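EtuB protein (Clostridium kluyveri DSM 555, PDB 3IO0) probably builds, as a trimer of chains with tandem BMC domains, part of the shell of a bacterial microcompartment associated with ethanol utilisation. Local coordinates at residues A[49-54]-A[121-126]; A[114-119]-A[223-228]; A[168-173]-A[191-196]. All blocks are in the same frame, centred on the assembly; numbering follows the deposited sequence.

Overall arrangement
All three contacts reach one antiparallel sheet, with strand order 114-117, 120-127, 145-152, 189-195, 171-176. Contact 3 pairs its last two strands, contact 2 adds the C-terminal segment to its first, and contact 1 lays the start of helix 50-61 over strand 120-127, joining the two BMC family regions. Contacts 1 and 2 touch, with centres 11 Å apart: Leu-122 O lies 2.8 Å from Tyr-115 N, a probable hydrogen bond between neighbouring strands. Contact 3 is more remote, its centre about 16 Å from that of contact 1 and 24 Å from that of contact 2. Contacts 2 and 3 also reach the second subunit, whereas no other chain of the assembly touches the segments of contact 1.

Contact 1 (A[49-54]-A[121-126])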
ATOM      1  N   ALA A  49      13.997  -1.801  -4.402  1.00 45.76           N
ATOM      2  CA  ALA A  49      14.097  -3.206  -4.014  1.00 45.70           C
ATOM      3  C   ALA A  49      15.036  -4.000  -4.920  1.00 45.91           C
ATOM      4  O   ALA A  49      15.909  -4.708  -4.405  1.00 45.88           O
ATOM      5  CB  ALA A  49      12.722  -3.861  -3.949  1.00 45.85           C
ATOM      6  N   PRO A  50      14.866  -3.903  -6.266  1.00 46.00           N
ATOM      7  CA  PRO A  50      15.820  -4.618  -7.134  1.00 45.92           C
ATOM      8  C   PRO A  50      17.279  -4.189  -6.916  1.00 45.98           C
ATOM      9  O   PRO A  50      18.164  -5.042  -6.896  1.00 45.70           O
ATOM     10  CB  PRO A  50      15.329  -4.289  -8.555  1.00 45.68           C
ATOM     11  CG  PRO A  50      13.896  -3.938  -8.381  1.00 45.47           C
ATOM     12  CD  PRO A  50      13.833  -3.218  -7.066  1.00 45.80           C
ATOM     13  N   ALA A  51      17.517  -2.893  -6.722  1.00 46.23           N
ATOM     14  CA  ALA A  51      18.872  -2.399  -6.474  1.00 46.45           C
ATOM     15  C   ALA A  51      19.513  -3.080  -5.263  1.00 46.54           C
ATOM     16  O   ALA A  51      20.636  -3.594  -5.348  1.00 46.36           O
ATOM     17  CB  ALA A  51      18.864  -0.893  -6.295  1.00 46.69           C
ATOM     18  N   GLN A  52      18.789  -3.092  -4.144  1.00 46.60           N
ATOM     19  CA  GLN A  52      19.296  -3.694  -2.920  1.00 46.82           C
ATOM     20  C   GLN A  52      19.429  -5.193  -3.103  1.00 46.96           C
ATOM     21  O   GLN A  52      20.387  -5.795  -2.633  1.00 46.99           O
ATOM     22  CB  GLN A  52      18.393  -3.379  -1.726  1.00 46.91           C
ATOM     23  CG  GLN A  52      18.511  -1.954  -1.187  1.00 47.24           C
ATOM     24  CD  GLN A  52      17.585  -0.963  -1.882  1.00 48.06           C
ATOM     25  OE1 GLN A  52      17.046  -1.233  -2.950  1.00 48.80           O
ATOM     26  NE2 GLN A  52      17.403   0.195  -1.267  1.00 48.56           N
ATOM     27  N   MET A  53      18.464  -5.793  -3.799  1.00 47.23           N
ATOM     28  CA  MET A  53      18.514  -7.221  -4.111  1.00 47.29           C
ATOM     29  C   MET A  53      19.787  -7.530  -4.898  1.00 47.17           C
ATOM     30  O   MET A  53      20.486  -8.488  -4.575  1.00 47.18           O
ATOM     31  CB  MET A  53      17.258  -7.678  -4.870  1.00 47.23           C
ATOM     32  CG  MET A  53      15.961  -7.558  -4.075  1.00 47.40           C
ATOM     33  SD  MET A  53      14.570  -8.537  -4.711  1.00 47.81           S
ATOM     34  CE  MET A  53      13.924  -7.431  -5.942  1.00 49.18           C
ATOM     35  N   MET A  54      20.102  -6.704  -5.901  1.00 47.11           N
ATOM     36  CA  MET A  54      21.336  -6.872  -6.672  1.00 47.28           C
ATOM     37  C   MET A  54      22.537  -6.904  -5.732  1.00 47.53           C
ATOM     38  O   MET A  54      23.340  -7.844  -5.775  1.00 47.73           O
ATOM     39  CB  MET A  54      21.524  -5.762  -7.710  1.00 47.05           C
ATOM     40  CG  MET A  54      20.687  -5.874  -8.996  1.00 47.48           C
ATOM     41  SD  MET A  54      20.794  -7.418  -9.933  1.00 46.18           S
ATOM     42  CE  MET A  54      22.579  -7.693  -9.843  1.00 49.87           C
ATOM     43  N   HIS A 121       8.827   6.312 -12.286  1.00 50.82           N
ATOM     44  CA  HIS A 121      10.215   5.889 -12.293  1.00 50.43           C
ATOM     45  C   HIS A 121      10.462   4.786 -13.313  1.00 50.56           C
ATOM     46  O   HIS A 121       9.522   4.180 -13.829  1.00 50.66           O
ATOM     47  CB  HIS A 121      10.619   5.403 -10.905  1.00 50.20           C
ATOM     48  CG  HIS A 121       9.697   4.371 -10.332  1.00 49.81           C
ATOM     49  ND1 HIS A 121       9.707   3.052 -10.736  1.00 49.32           N
ATOM     50  CD2 HIS A 121       8.740   4.461  -9.377  1.00 49.68           C
ATOM     51  CE1 HIS A 121       8.798   2.375 -10.062  1.00 48.61           C
ATOM     52  NE2 HIS A 121       8.198   3.207  -9.230  1.00 49.76           N
ATOM     53  N   LEU A 122      11.733   4.534 -13.594  1.00 50.52           N
ATOM     54  CA  LEU A 122      12.136   3.411 -14.414  1.00 50.97           C
ATOM     55  C   LEU A 122      13.320   2.732 -13.739  1.00 51.33           C
ATOM     56  O   LEU A 122      14.169   3.406 -13.158  1.00 51.59           O
ATOM     57  CB  LEU A 122      12.532   3.894 -15.803  1.00 50.96           C
ATOM     58  CG  LEU A 122      13.073   2.828 -16.762  1.00 51.64           C
ATOM     59  CD1 LEU A 122      11.952   1.999 -17.340  1.00 51.97           C
ATOM     60  CD2 LEU A 122      13.864   3.462 -17.880  1.00 52.71           C
ATOM     61  N   GLU A 123      13.366   1.405 -13.786  1.00 51.51           N
ATOM     62  CA  GLU A 123      14.487   0.678 -13.211  1.00 52.23           C
ATOM     63  C   GLU A 123      14.757  -0.581 -13.994  1.00 52.50           C
ATOM     64  O   GLU A 123      13.860  -1.397 -14.240  1.00 52.80           O
ATOM     65  CB  GLU A 123      14.263   0.336 -11.738  1.00 52.03           C
ATOM     66  CG  GLU A 123      15.421  -0.443 -11.097  1.00 52.69           C
ATOM     67  CD  GLU A 123      15.251  -0.660  -9.597  1.00 53.47           C
ATOM     68  OE1 GLU A 123      14.112  -0.542  -9.096  1.00 56.11           O
ATOM     69  OE2 GLU A 123      16.261  -0.940  -8.907  1.00 55.52           O
ATOM     70  N   VAL A 124      16.014  -0.731 -14.384  1.00 52.74           N
ATOM     71  CA  VAL A 124      16.449  -1.892 -15.119  1.00 52.78           C
ATOM     72  C   VAL A 124      17.737  -2.388 -14.468  1.00 52.90           C
ATOM     73  O   VAL A 124      18.711  -1.645 -14.382  1.00 53.16           O
ATOM     74  CB  VAL A 124      16.669  -1.548 -16.602  1.00 52.71           C
ATOM     75  CG1 VAL A 124      16.866  -2.802 -17.401  1.00 53.28           C
ATOM     76  CG2 VAL A 124      15.475  -0.800 -17.160  1.00 52.57           C
ATOM     77  N   GLN A 125      17.718  -3.628 -13.988  1.00 52.81           N
ATOM     78  CA  GLN A 125      18.865  -4.226 -13.317  1.00 52.95           C
ATOM     79  C   GLN A 125      19.348  -5.447 -14.070  1.00 53.01           C
ATOM     80  O   GLN A 125      18.568  -6.118 -14.750  1.00 53.01           O
ATOM     81  CB  GLN A 125      18.511  -4.637 -11.885  1.00 53.08           C
ATOM     82  CG  GLN A 125      18.191  -3.482 -10.926  1.00 53.99           C
ATOM     83  CD  GLN A 125      19.385  -2.586 -10.613  1.00 54.81           C
ATOM     84  OE1 GLN A 125      20.522  -2.850 -11.035  1.00 55.94           O
ATOM     85  NE2 GLN A 125      19.128  -1.518  -9.861  1.00 53.73           N
ATOM     86  N   TYR A 126      20.638  -5.742 -13.926  1.00 53.13           N
ATOM     87  CA  TYR A 126      21.261  -6.885 -14.590  1.00 53.01           C
ATOM     88  C   TYR A 126      22.225  -7.604 -13.658  1.00 52.83           C
ATOM     89  O   TYR A 126      22.885  -6.966 -12.838  1.00 53.32           O
ATOM     90  CB  TYR A 126      22.010  -6.429 -15.848  1.00 53.12           C
ATOM     91  CG  TYR A 126      22.885  -7.506 -16.462  1.00 53.51           C
ATOM     92  CD1 TYR A 126      22.320  -8.575 -17.152  1.00 53.33           C
ATOM     93  CD2 TYR A 126      24.278  -7.459 -16.345  1.00 53.25           C
ATOM     94  CE1 TYR A 126      23.113  -9.569 -17.703  1.00 53.19           C
ATOM     95  CE2 TYR A 126      25.076  -8.451 -16.897  1.00 52.78           C
ATOM     96  CZ  TYR A 126      24.483  -9.502 -17.574  1.00 53.01           C
ATOM     97  OH  TYR A 126      25.247 -10.495 -18.136  1.00 53.45           O
TER
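Pro-50, Ala-51 and Met-54 pack on Glu-123 and Gln-125 in a buried helix-on-sheet contact between the tandem BMC regions of the chain. Residues 50-54, the opening turn of helix 50-61 from the first region, lie over residues 121-126 of strand 120-127 from the second, their axes 9.0 Å apart and nearly parallel (15°). Glu-123 and Gln-125 face the helix, while Leu-122 and Val-124 on the other face of the strand pack on helix 197-217.

Pro-50 suits the first turn, where a backbone N needs no partner within the helix and the rigid ring offers a compact apolar surface. Its CD lies 3.4 Å from Glu-123 OE1, the ring and the acid side chain crossing obliquely, and its CB is 3.8 Å from Gln-125 CG. Glu-123 reaches this far because CG is anti to the backbone N (chi1 180°) and the chain stays extended beyond it. The carboxylate thus comes to the helix start, where the helix dipole may help to stabilise its negative charge; OE2 is 3.2 Å from Ala-51 N. The small Ala-51 lets the amide of Gln-125 come close, with CB 3.6 Å from NE2.

The two polar ends are tied together within the strand. Gln-125 NE2 donates to Glu-123 OE2 over 3.1 Å, the bond straight and in the amide plane, using the anti lone pair of the acid. NE2 also bonds Tyr-110 O, and Glu-123 OE1 has a weak hydrogen bond to His-150, so this buried polar pair is not left without partners. The sulfur end of Met-54 lies beside Tyr-126 O. Flexible Met-54 fits past the bent Gln-125, the two side chains sliding by in opposite directions with Met-54 CG 3.7 Å from Gln-125 OE1.

Contact 2 (A[114-119]-A[223-228])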
ATOM      1  N   VAL A 114      18.260   3.370 -11.275  1.00 51.52           N
ATOM      2  CA  VAL A 114      16.925   3.876 -11.010  1.00 51.97           C
ATOM      3  C   VAL A 114      16.837   5.283 -11.573  1.00 52.40           C
ATOM      4  O   VAL A 114      17.615   6.151 -11.201  1.00 52.44           O
ATOM      5  CB  VAL A 114      16.586   3.877  -9.490  1.00 51.89           C
ATOM      6  CG1 VAL A 114      15.220   4.509  -9.237  1.00 51.92           C
ATOM      7  CG2 VAL A 114      16.620   2.477  -8.933  1.00 51.30           C
ATOM      8  N   TYR A 115      15.892   5.498 -12.477  1.00 53.11           N
ATOM      9  CA  TYR A 115      15.627   6.827 -13.017  1.00 54.06           C
ATOM     10  C   TYR A 115      14.364   7.353 -12.362  1.00 54.38           C
ATOM     11  O   TYR A 115      13.312   6.734 -12.487  1.00 54.75           O
ATOM     12  CB  TYR A 115      15.448   6.753 -14.536  1.00 54.35           C
ATOM     13  CG  TYR A 115      16.670   6.247 -15.275  1.00 54.70           C
ATOM     14  CD1 TYR A 115      16.981   4.883 -15.306  1.00 54.74           C
ATOM     15  CD2 TYR A 115      17.515   7.134 -15.942  1.00 54.44           C
ATOM     16  CE1 TYR A 115      18.103   4.414 -15.982  1.00 55.19           C
ATOM     17  CE2 TYR A 115      18.639   6.679 -16.623  1.00 54.97           C
ATOM     18  CZ  TYR A 115      18.928   5.321 -16.641  1.00 55.57           C
ATOM     19  OH  TYR A 115      20.046   4.877 -17.313  1.00 56.34           O
ATOM     20  N   LEU A 116      14.461   8.465 -11.640  1.00 54.84           N
ATOM     21  CA  LEU A 116      13.279   9.033 -10.972  1.00 55.46           C
ATOM     22  C   LEU A 116      12.705  10.201 -11.741  1.00 55.65           C
ATOM     23  O   LEU A 116      13.375  10.810 -12.577  1.00 55.86           O
ATOM     24  CB  LEU A 116      13.593   9.524  -9.561  1.00 55.42           C
ATOM     25  CG  LEU A 116      14.043   8.586  -8.451  1.00 56.54           C
ATOM     26  CD1 LEU A 116      14.464   9.436  -7.250  1.00 57.79           C
ATOM     27  CD2 LEU A 116      12.944   7.604  -8.060  1.00 57.74           C
ATOM     28  N   CYS A 117      11.458  10.515 -11.434  1.00 55.81           N
ATOM     29  CA  CYS A 117      10.833  11.720 -11.926  1.00 56.07           C
ATOM     30  C   CYS A 117       9.467  11.861 -11.299  1.00 56.14           C
ATOM     31  O   CYS A 117       9.013  10.987 -10.560  1.00 56.23           O
ATOM     32  CB  CYS A 117      10.712  11.695 -13.442  1.00 56.17           C
ATOM     33  SG  CYS A 117       9.358  10.720 -14.011  1.00 56.42           S
ATOM     34  N   ASP A 118       8.805  12.960 -11.620  1.00 56.29           N
ATOM     35  CA  ASP A 118       7.615  13.353 -10.898  1.00 56.44           C
ATOM     36  C   ASP A 118       6.466  12.350 -11.021  1.00 55.74           C
ATOM     37  O   ASP A 118       5.769  12.073 -10.042  1.00 55.70           O
ATOM     38  CB  ASP A 118       7.162  14.742 -11.343  1.00 57.08           C
ATOM     39  CG  ASP A 118       5.828  15.118 -10.748  1.00 59.02           C
ATOM     40  OD1 ASP A 118       5.826  15.563  -9.575  1.00 60.46           O
ATOM     41  OD2 ASP A 118       4.791  14.929 -11.444  1.00 60.85           O
ATOM     42  N   ALA A 119       6.271  11.811 -12.218  1.00 54.91           N
ATOM     43  CA  ALA A 119       5.117  10.963 -12.464  1.00 54.29           C
ATOM     44  C   ALA A 119       5.386   9.472 -12.250  1.00 53.90           C
ATOM     45  O   ALA A 119       4.468   8.655 -12.346  1.00 54.17           O
ATOM     46  CB  ALA A 119       4.552  11.223 -13.853  1.00 54.40           C
ATOM     47  N   VAL A 223      15.704  10.875 -14.438  1.00 63.43           N
ATOM     48  CA  VAL A 223      17.152  10.956 -14.173  1.00 63.82           C
ATOM     49  C   VAL A 223      17.672   9.979 -13.118  1.00 63.86           C
ATOM     50  O   VAL A 223      17.217   9.960 -11.975  1.00 64.14           O
ATOM     51  CB  VAL A 223      17.605  12.408 -13.789  1.00 63.94           C
ATOM     52  CG1 VAL A 223      17.560  13.341 -15.012  1.00 64.74           C
ATOM     53  CG2 VAL A 223      16.767  12.978 -12.631  1.00 63.57           C
ATOM     54  N   SER A 224      18.643   9.172 -13.505  1.00 63.88           N
ATOM     55  CA  SER A 224      19.378   8.373 -12.540  1.00 64.13           C
ATOM     56  C   SER A 224      20.391   9.278 -11.897  1.00 64.51           C
ATOM     57  O   SER A 224      20.512  10.421 -12.311  1.00 65.28           O
ATOM     58  CB  SER A 224      20.155   7.302 -13.293  1.00 64.14           C
ATOM     59  OG  SER A 224      21.425   7.077 -12.711  1.00 63.18           O
ATOM     60  N   MET A 225      21.021   8.890 -10.799  1.00 64.50           N
ATOM     61  CA  MET A 225      20.400   8.722  -9.513  1.00 64.55           C
ATOM     62  C   MET A 225      21.410   9.246  -8.483  1.00 64.47           C
ATOM     63  O   MET A 225      20.949   9.672  -7.414  1.00 64.63           O
ATOM     64  CB  MET A 225      19.825   7.351  -9.152  1.00 64.42           C
ATOM     65  CG  MET A 225      18.531   7.529  -8.276  1.00 64.61           C
ATOM     66  SD  MET A 225      18.252   6.476  -6.801  1.00 65.30           S
ATOM     67  CE  MET A 225      16.710   7.069  -6.119  1.00 64.64           C
ATOM     68  N   SER A 226      22.753   9.243  -8.709  1.00 64.13           N
ATOM     69  CA  SER A 226      23.669   8.293  -9.463  1.00 63.74           C
ATOM     70  C   SER A 226      23.900   8.230 -11.025  1.00 63.52           C
ATOM     71  O   SER A 226      23.722   9.216 -11.741  1.00 63.57           O
ATOM     72  CB  SER A 226      23.617   6.886  -8.850  1.00 63.89           C
ATOM     73  OG  SER A 226      24.793   6.176  -9.195  1.00 63.65           O
ATOM     74  N   LYS A 227      24.356   7.067 -11.509  1.00 63.15           N
ATOM     75  CA  LYS A 227      24.534   6.788 -12.949  1.00 63.23           C
ATOM     76  C   LYS A 227      24.502   5.247 -13.222  1.00 62.74           C
ATOM     77  O   LYS A 227      24.882   4.472 -12.343  1.00 62.53           O
ATOM     78  CB  LYS A 227      25.834   7.424 -13.455  1.00 63.61           C
ATOM     79  CG  LYS A 227      26.878   6.422 -13.949  1.00 64.89           C
ATOM     80  CD  LYS A 227      28.223   6.594 -13.267  1.00 66.80           C
ATOM     81  CE  LYS A 227      29.124   5.406 -13.598  1.00 67.45           C
ATOM     82  NZ  LYS A 227      30.427   5.516 -12.893  1.00 68.40           N
ATOM     83  N   PRO A 228      24.068   4.802 -14.438  1.00 62.32           N
ATOM     84  CA  PRO A 228      23.731   3.375 -14.649  1.00 61.85           C
ATOM     85  C   PRO A 228      24.948   2.460 -14.703  1.00 61.20           C
ATOM     86  O   PRO A 228      26.060   2.952 -14.620  1.00 61.39           O
ATOM     87  CB  PRO A 228      22.989   3.375 -16.001  1.00 61.81           C
ATOM     88  CG  PRO A 228      23.544   4.522 -16.727  1.00 62.20           C
ATOM     89  CD  PRO A 228      23.884   5.580 -15.682  1.00 62.47           C
TER
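An antiparallel bridge between Leu-116 and Val-223 adds the C-terminal segment to strand 114-117, an edge strand, within this chain, of the second five-stranded sheet. The two residues form a hydrogen-bonded pair with both backbone bonds made: Leu-116 N to Val-223 O at 3.2 Å, and Val-223 N to Leu-116 O at 3.0 Å. The pairing stops at this single bridge, and next to it Val-114 O receives a CA-H...O contact from Ser-224 CA.

Beside it, Tyr-115 supplies a broad ring for the passing chain. Its first torsion (chi1 -61°) sets CG beside the backbone N, and the ring then lies against Ser-224: one face receives Ser-224 CB in a CH-pi contact, 3.9 Å from the centroid and offset toward the rim. Small Ser-224 can lie this close to the ring, and its OG turns to Gly-112 O for a hydrogen bond. At the far end of the tyrosine, OH meets Pro-228 CB at 3.6 Å, the two side chains crossing at about a right angle. Met-225 serves the apolar residues next to Tyr-115: SD is 4.1 Å from Val-114 CB, and the long, flexible chain carries CE to within 3.5 Å of Leu-116 CD1.

Strand 120-127 flanks 114-117 in the sheet, and Tyr-115 also packs on Arg-208 and Leu-212 of helix 197-217. Past the strand, Ala-119 O accepts a hydrogen bond from Arg-46 of the second subunit, placing this end of the sheet beside a trimer interface.

Contact 3 (A[168-173]-A[191-196]); sequences ADVKLI and ITISGD
Ile-173 leans on Thr-192 and Ser-194 where two neighbouring strands of the BMC sheet, 171-176 and 189-195, run antiparallel. From Ile-173 CB, which packs on Thr-192 CG2, the CG2 branch stays with that same methyl at 3.6 Å. The other branch, CG1, lies anti to the carbonyl carbon (chi1 -54°) and there meets Ser-194 CB at 3.7 Å, and the tip CD1 is 4.0 Å from that atom. A branched isoleucine thus spans two residues of its partner, and the small serine accommodates it while its OG bonds Ala-145 O.

The backbones carry the pairing. Lys-171 and Ser-194 form a hydrogen-bonded pair, with Lys-171 N to Ser-194 O at 2.8 Å and Ser-194 N to Lys-171 O at 3.1 Å, and Ile-173 N donates to Thr-192 O at 2.7 Å. Leu-172 and Ile-193 are the non-hydrogen-bonded pair between. Leu-172 reaches Ile-191 by its CD2, while Val-170 CG2 lies 3.8 Å from Ile-193 CG1. Gly-195, just after Ser-194, has backbone angles that would press any CB against the preceding carbonyl oxygen.

Leu-172 and Ile-193 face Leu-165 of helix 154-167, Val-170 packs on helix 197-217, strand 145-152 flanks 189-195, and Leu-172 also touches His-30 of the second subunit.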
ATOM      1  N   ALA A 168      14.898  -9.727 -28.006  1.00 54.77           N
ATOM      2  CA  ALA A 168      15.872 -10.811 -28.040  1.00 54.94           C
ATOM      3  C   ALA A 168      15.273 -12.116 -27.566  1.00 55.32           C
ATOM      4  O   ALA A 168      14.097 -12.173 -27.186  1.00 55.92           O
ATOM      5  CB  ALA A 168      17.099 -10.450 -27.209  1.00 54.89           C
ATOM      6  N   ASP A 169      16.077 -13.174 -27.600  1.00 55.42           N
ATOM      7  CA  ASP A 169      15.590 -14.485 -27.220  1.00 55.72           C
ATOM      8  C   ASP A 169      15.845 -14.739 -25.733  1.00 55.08           C
ATOM      9  O   ASP A 169      16.905 -15.239 -25.340  1.00 55.20           O
ATOM     10  CB  ASP A 169      16.192 -15.580 -28.112  1.00 56.27           C
ATOM     11  CG  ASP A 169      15.671 -16.979 -27.758  1.00 59.23           C
ATOM     12  OD1 ASP A 169      14.491 -17.101 -27.337  1.00 62.86           O
ATOM     13  OD2 ASP A 169      16.435 -17.965 -27.891  1.00 61.69           O
ATOM     14  N   VAL A 170      14.865 -14.379 -24.909  1.00 54.33           N
ATOM     15  CA  VAL A 170      14.989 -14.492 -23.451  1.00 53.45           C
ATOM     16  C   VAL A 170      13.776 -15.201 -22.851  1.00 53.35           C
ATOM     17  O   VAL A 170      12.677 -15.133 -23.411  1.00 53.59           O
ATOM     18  CB  VAL A 170      15.169 -13.107 -22.778  1.00 53.20           C
ATOM     19  CG1 VAL A 170      16.548 -12.534 -23.079  1.00 52.54           C
ATOM     20  CG2 VAL A 170      14.075 -12.137 -23.215  1.00 52.53           C
ATOM     21  N   LYS A 171      13.977 -15.891 -21.727  1.00 52.84           N
ATOM     22  CA  LYS A 171      12.874 -16.509 -20.986  1.00 52.20           C
ATOM     23  C   LYS A 171      12.182 -15.464 -20.107  1.00 51.35           C
ATOM     24  O   LYS A 171      12.850 -14.599 -19.510  1.00 51.16           O
ATOM     25  CB  LYS A 171      13.377 -17.646 -20.100  1.00 52.50           C
ATOM     26  CG  LYS A 171      14.144 -18.742 -20.798  1.00 54.49           C
ATOM     27  CD  LYS A 171      14.402 -19.870 -19.801  1.00 59.37           C
ATOM     28  CE  LYS A 171      14.809 -21.190 -20.476  1.00 61.81           C
ATOM     29  NZ  LYS A 171      16.262 -21.212 -20.837  1.00 62.77           N
ATOM     30  N   LEU A 172      10.851 -15.548 -20.036  1.00 50.16           N
ATOM     31  CA  LEU A 172      10.062 -14.722 -19.126  1.00 48.84           C
ATOM     32  C   LEU A 172       9.952 -15.474 -17.819  1.00 48.06           C
ATOM     33  O   LEU A 172       9.327 -16.523 -17.764  1.00 47.98           O
ATOM     34  CB  LEU A 172       8.659 -14.493 -19.675  1.00 48.81           C
ATOM     35  CG  LEU A 172       7.825 -13.265 -19.276  1.00 48.91           C
ATOM     36  CD1 LEU A 172       6.372 -13.686 -19.035  1.00 49.12           C
ATOM     37  CD2 LEU A 172       8.360 -12.523 -18.066  1.00 47.91           C
ATOM     38  N   ILE A 173      10.556 -14.945 -16.764  1.00 47.22           N
ATOM     39  CA  ILE A 173      10.583 -15.659 -15.493  1.00 46.23           C
ATOM     40  C   ILE A 173       9.482 -15.171 -14.562  1.00 45.56           C
ATOM     41  O   ILE A 173       8.826 -15.979 -13.911  1.00 45.61           O
ATOM     42  CB  ILE A 173      11.988 -15.607 -14.839  1.00 46.16           C
ATOM     43  CG1 ILE A 173      13.045 -16.104 -15.821  1.00 45.61           C
ATOM     44  CG2 ILE A 173      12.052 -16.426 -13.553  1.00 46.17           C
ATOM     45  CD1 ILE A 173      12.849 -17.523 -16.280  1.00 45.11           C
ATOM     46  N   ILE A 191       8.841  -7.157 -14.892  1.00 47.55           N
ATOM     47  CA  ILE A 191       9.184  -8.316 -15.697  1.00 48.10           C
ATOM     48  C   ILE A 191      10.538  -8.811 -15.237  1.00 48.70           C
ATOM     49  O   ILE A 191      11.399  -8.030 -14.826  1.00 48.89           O
ATOM     50  CB  ILE A 191       9.071  -7.996 -17.233  1.00 48.23           C
ATOM     51  CG1 ILE A 191       7.672  -8.332 -17.692  1.00 48.25           C
ATOM     52  CG2 ILE A 191      10.024  -8.779 -18.122  1.00 47.99           C
ATOM     53  CD1 ILE A 191       7.126  -9.538 -17.023  1.00 48.29           C
ATOM     54  N   THR A 192      10.703 -10.119 -15.268  1.00 49.22           N
ATOM     55  CA  THR A 192      11.935 -10.736 -14.850  1.00 49.77           C
ATOM     56  C   THR A 192      12.369 -11.684 -15.944  1.00 50.44           C
ATOM     57  O   THR A 192      11.565 -12.463 -16.462  1.00 50.66           O
ATOM     58  CB  THR A 192      11.741 -11.404 -13.502  1.00 49.67           C
ATOM     59  OG1 THR A 192      12.384 -10.603 -12.513  1.00 50.30           O
ATOM     60  CG2 THR A 192      12.309 -12.787 -13.468  1.00 49.21           C
ATOM     61  N   ILE A 193      13.643 -11.606 -16.300  1.00 51.19           N
ATOM     62  CA  ILE A 193      14.125 -12.215 -17.536  1.00 51.66           C
ATOM     63  C   ILE A 193      15.424 -13.004 -17.353  1.00 51.90           C
ATOM     64  O   ILE A 193      16.296 -12.594 -16.581  1.00 52.06           O
ATOM     65  CB  ILE A 193      14.130 -11.131 -18.653  1.00 51.78           C
ATOM     66  CG1 ILE A 193      13.014 -11.461 -19.628  1.00 52.91           C
ATOM     67  CG2 ILE A 193      15.486 -10.919 -19.342  1.00 50.80           C
ATOM     68  CD1 ILE A 193      12.432 -10.254 -20.297  1.00 56.42           C
ATOM     69  N   SER A 194      15.523 -14.154 -18.022  1.00 52.09           N
ATOM     70  CA  SER A 194      16.749 -14.975 -17.986  1.00 52.58           C
ATOM     71  C   SER A 194      17.165 -15.443 -19.388  1.00 53.09           C
ATOM     72  O   SER A 194      16.344 -15.463 -20.313  1.00 53.23           O
ATOM     73  CB  SER A 194      16.583 -16.179 -17.049  1.00 52.37           C
ATOM     74  OG  SER A 194      17.807 -16.874 -16.851  1.00 51.92           O
ATOM     75  N   GLY A 195      18.435 -15.814 -19.539  1.00 53.36           N
ATOM     76  CA  GLY A 195      18.946 -16.297 -20.822  1.00 54.01           C
ATOM     77  C   GLY A 195      20.431 -16.062 -20.944  1.00 54.51           C
ATOM     78  O   GLY A 195      21.117 -15.925 -19.933  1.00 54.98           O
ATOM     79  N   ASP A 196      20.940 -16.015 -22.171  1.00 54.89           N
ATOM     80  CA  ASP A 196      22.361 -15.715 -22.372  1.00 55.61           C
ATOM     81  C   ASP A 196      22.631 -14.250 -22.100  1.00 55.44           C
ATOM     82  O   ASP A 196      21.804 -13.398 -22.424  1.00 55.68           O
ATOM     83  CB  ASP A 196      22.812 -16.087 -23.787  1.00 56.11           C
ATOM     84  CG  ASP A 196      22.750 -17.596 -24.042  1.00 57.98           C
ATOM     85  OD1 ASP A 196      22.928 -18.391 -23.076  1.00 58.25           O
ATOM     86  OD2 ASP A 196      22.520 -17.984 -25.217  1.00 59.88           O
TER